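Local coordinates for protein 3-hydroxyacyl-thioester dehydratase Z (Mycobacterium tuberculosis, PDB 2C2I) that probably catalyses the reversible hydration of trans-2-enoyl-CoA thioesters to (3R)-3-hydroxyacyl-CoA, working as a homodimeric hotdog-fold hydratase of fatty acid metabolism, at residues Ile26-Val31 / Gly57-His62. Sequence-based numbering, arbitrary orientation.
Sequences ITQEEV and GTTIAH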
ATOM      1  N   ILE A  26      14.817   7.566   2.544  1.00 22.11           N
ATOM      2  CA  ILE A  26      13.775   7.743   1.514  1.00 22.01           C
ATOM      3  C   ILE A  26      14.097   8.993   0.695  1.00 21.85           C
ATOM      4  O   ILE A  26      14.074  10.106   1.222  1.00 21.94           O
ATOM      5  CB  ILE A  26      12.356   7.808   2.147  1.00 21.44           C
ATOM      6  CG1 ILE A  26      12.024   6.510   2.912  1.00 22.60           C
ATOM      7  CG2 ILE A  26      11.269   8.083   1.095  1.00 22.40           C
ATOM      8  CD1 ILE A  26      12.475   5.201   2.217  1.00 25.71           C
ATOM      9  N   THR A  27      14.413   8.794  -0.580  1.00 21.68           N
ATOM     10  CA  THR A  27      14.872   9.898  -1.447  1.00 22.29           C
ATOM     11  C   THR A  27      13.771  10.491  -2.316  1.00 21.89           C
ATOM     12  O   THR A  27      12.737   9.862  -2.533  1.00 21.03           O
ATOM     13  CB  THR A  27      16.022   9.463  -2.379  1.00 22.47           C
ATOM     14  OG1 THR A  27      15.570   8.480  -3.319  1.00 23.26           O
ATOM     15  CG2 THR A  27      17.200   8.919  -1.562  1.00 23.60           C
ATOM     16  N   GLN A  28      14.009  11.695  -2.832  1.00 22.18           N
ATOM     17  CA  GLN A  28      13.067  12.317  -3.761  1.00 21.89           C
ATOM     18  C   GLN A  28      12.944  11.484  -5.045  1.00 22.05           C
ATOM     19  O   GLN A  28      11.849  11.343  -5.595  1.00 22.11           O
ATOM     20  CB  GLN A  28      13.464  13.764  -4.068  1.00 22.25           C
ATOM     21  CG  GLN A  28      12.415  14.495  -4.882  1.00 22.36           C
ATOM     22  CD  GLN A  28      11.106  14.690  -4.129  1.00 22.21           C
ATOM     23  OE1 GLN A  28      11.066  15.353  -3.096  1.00 19.83           O
ATOM     24  NE2 GLN A  28      10.021  14.136  -4.672  1.00 20.06           N
ATOM     25  N   GLU A  29      14.060  10.910  -5.498  1.00 22.02           N
ATOM     26  CA  GLU A  29      14.063  10.040  -6.679  1.00 22.69           C
ATOM     27  C   GLU A  29      13.093   8.872  -6.497  1.00 21.46           C
ATOM     28  O   GLU A  29      12.374   8.517  -7.418  1.00 20.92           O
ATOM     29  CB  GLU A  29      15.483   9.542  -6.993  1.00 24.14           C
ATOM     30  CG  GLU A  29      15.594   8.090  -7.465  1.00 30.06           C
ATOM     31  CD  GLU A  29      15.963   7.880  -8.939  1.00 34.65           C
ATOM     32  OE1 GLU A  29      16.715   6.913  -9.198  1.00 36.43           O
ATOM     33  OE2 GLU A  29      15.506   8.631  -9.841  1.00 38.66           O
ATOM     34  N   GLU A  30      13.088   8.277  -5.302  1.00 20.30           N
ATOM     35  CA  GLU A  30      12.189   7.152  -5.025  1.00 19.45           C
ATOM     36  C   GLU A  30      10.749   7.610  -4.984  1.00 17.56           C
ATOM     37  O   GLU A  30       9.854   6.887  -5.451  1.00 17.60           O
ATOM     38  CB  GLU A  30      12.563   6.467  -3.714  1.00 19.52           C
ATOM     39  CG  GLU A  30      13.919   5.778  -3.775  1.00 22.38           C
ATOM     40  CD  GLU A  30      14.364   5.263  -2.417  1.00 23.36           C
ATOM     41  OE1 GLU A  30      13.969   5.854  -1.373  1.00 24.08           O
ATOM     42  OE2 GLU A  30      15.087   4.247  -2.401  1.00 26.11           O
ATOM     43  N   VAL A  31      10.526   8.790  -4.417  1.00 16.59           N
ATOM     44  CA  VAL A  31       9.170   9.332  -4.260  1.00 15.90           C
ATOM     45  C   VAL A  31       8.580   9.642  -5.642  1.00 16.03           C
ATOM     46  O   VAL A  31       7.412   9.338  -5.909  1.00 14.49           O
ATOM     47  CB  VAL A  31       9.130  10.554  -3.314  1.00 15.95           C
ATOM     48  CG1 VAL A  31       7.736  11.196  -3.287  1.00 15.22           C
ATOM     49  CG2 VAL A  31       9.517  10.151  -1.892  1.00 16.88           C
ATOM     50  N   GLY A  57       6.383  21.989   4.899  1.00 25.34           N
ATOM     51  CA  GLY A  57       7.657  22.687   4.615  1.00 25.42           C
ATOM     52  C   GLY A  57       8.618  22.002   3.653  1.00 25.15           C
ATOM     53  O   GLY A  57       9.646  22.556   3.273  1.00 26.48           O
ATOM     54  N   THR A  58       8.289  20.788   3.239  1.00 23.57           N
ATOM     55  CA  THR A  58       9.117  20.038   2.313  1.00 22.91           C
ATOM     56  C   THR A  58       8.229  18.912   1.811  1.00 20.92           C
ATOM     57  O   THR A  58       7.142  18.706   2.361  1.00 20.10           O
ATOM     58  CB  THR A  58      10.377  19.448   3.011  1.00 23.49           C
ATOM     59  OG1 THR A  58      11.244  18.858   2.032  1.00 25.19           O
ATOM     60  CG2 THR A  58       9.981  18.388   4.067  1.00 24.80           C
ATOM     61  N   THR A  59       8.688  18.207   0.787  1.00 20.01           N
ATOM     62  CA  THR A  59       7.931  17.085   0.225  1.00 18.98           C
ATOM     63  C   THR A  59       7.905  15.945   1.242  1.00 17.82           C
ATOM     64  O   THR A  59       8.881  15.753   1.986  1.00 17.49           O
ATOM     65  CB  THR A  59       8.500  16.583  -1.120  1.00 19.19           C
ATOM     66  OG1 THR A  59       9.926  16.438  -1.055  1.00 21.22           O
ATOM     67  CG2 THR A  59       8.138  17.557  -2.268  1.00 19.77           C
ATOM     68  N   ILE A  60       6.798  15.199   1.267  1.00 16.14           N
ATOM     69  CA  ILE A  60       6.678  14.009   2.129  1.00 14.76           C
ATOM     70  C   ILE A  60       6.408  12.763   1.266  1.00 14.65           C
ATOM     71  O   ILE A  60       5.872  12.874   0.149  1.00 13.61           O
ATOM     72  CB  ILE A  60       5.588  14.200   3.252  1.00 14.80           C
ATOM     73  CG1 ILE A  60       4.171  14.364   2.681  1.00 14.71           C
ATOM     74  CG2 ILE A  60       5.917  15.367   4.184  1.00 15.60           C
ATOM     75  CD1 ILE A  60       3.087  14.390   3.737  1.00 14.79           C
ATOM     76  N   ALA A  61       6.786  11.584   1.761  1.00 12.54           N
ATOM     77  CA  ALA A  61       6.526  10.335   1.051  1.00 11.96           C
ATOM     78  C   ALA A  61       5.018  10.071   0.955  1.00 10.06           C
ATOM     79  O   ALA A  61       4.245  10.533   1.764  1.00 10.51           O
ATOM     80  CB  ALA A  61       7.206   9.153   1.776  1.00 12.01           C
ATOM     81  N   HIS A  62       4.624   9.286  -0.038  1.00  9.55           N
ATOM     82  CA  HIS A  62       3.265   8.754  -0.091  1.00  8.81           C
ATOM     83  C   HIS A  62       3.139   7.753   1.059  1.00  7.87           C
ATOM     84  O   HIS A  62       4.034   6.941   1.246  1.00  8.23           O
ATOM     85  CB  HIS A  62       3.048   7.964  -1.385  1.00  8.87           C
ATOM     86  CG  HIS A  62       3.232   8.753  -2.643  1.00 10.93           C
ATOM     87  ND1 HIS A  62       4.473   9.110  -3.129  1.00  9.99           N
ATOM     88  CD2 HIS A  62       2.330   9.175  -3.566  1.00 10.83           C
ATOM     89  CE1 HIS A  62       4.324   9.765  -4.268  1.00 13.60           C
ATOM     90  NE2 HIS A  62       3.033   9.825  -4.552  1.00 10.50           N
TER
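Gln28 and Thr59 meet tip to tip where the first turn of helix 28-38 faces the loop that leads into helix 63-68, in the overhanging part of this MaoC-like hotdog fold. Thr59 OG1 donates to Gln28 OE1 over 2.6 Å, lying in the plane of the amide carbonyl with a C=O...O angle of 155°. The glutamine leaves the helix with CG anti to its backbone N (chi1 -173°) and then bends at chi2, which swings the amide over to the threonine. Its other end is held as well: NE2 donates to Asn32 OD1 and to the His45 carbonyl, fixing the flip of the amide.

One helical turn further on, Val31 supplies the apolar half of the contact. Its CG2 methyl faces Ala61, 4.4 Å from CB, and Ile26 CG2 reaches the same methyl group from the residue before the N-cap Thr27. The CG1 branch, anti to the backbone N, packs 3.8 Å from CE1 of the His62 imidazole. That ring stacks on His45 and hydrogen-bonds through NE2 to the Asp40 carbonyl. Val31 thus touches a histidine that lies beside both residues thought to matter for catalysis. Ile60, Ala61 and His62 themselves belong to the probable substrate-binding loop, and Ile60, its CB turned away from the helix, packs on Ile87 of the second subunit.

Behind this first shell, a capping box sets the start of the helix. Glu30 N donates to Thr27 OG1 (3.2 Å), and the carboxylate returns to Thr27 N, whose N-H points almost straight at OE1 (168°) over 3.1 Å, meeting that oxygen from above the carboxylate plane.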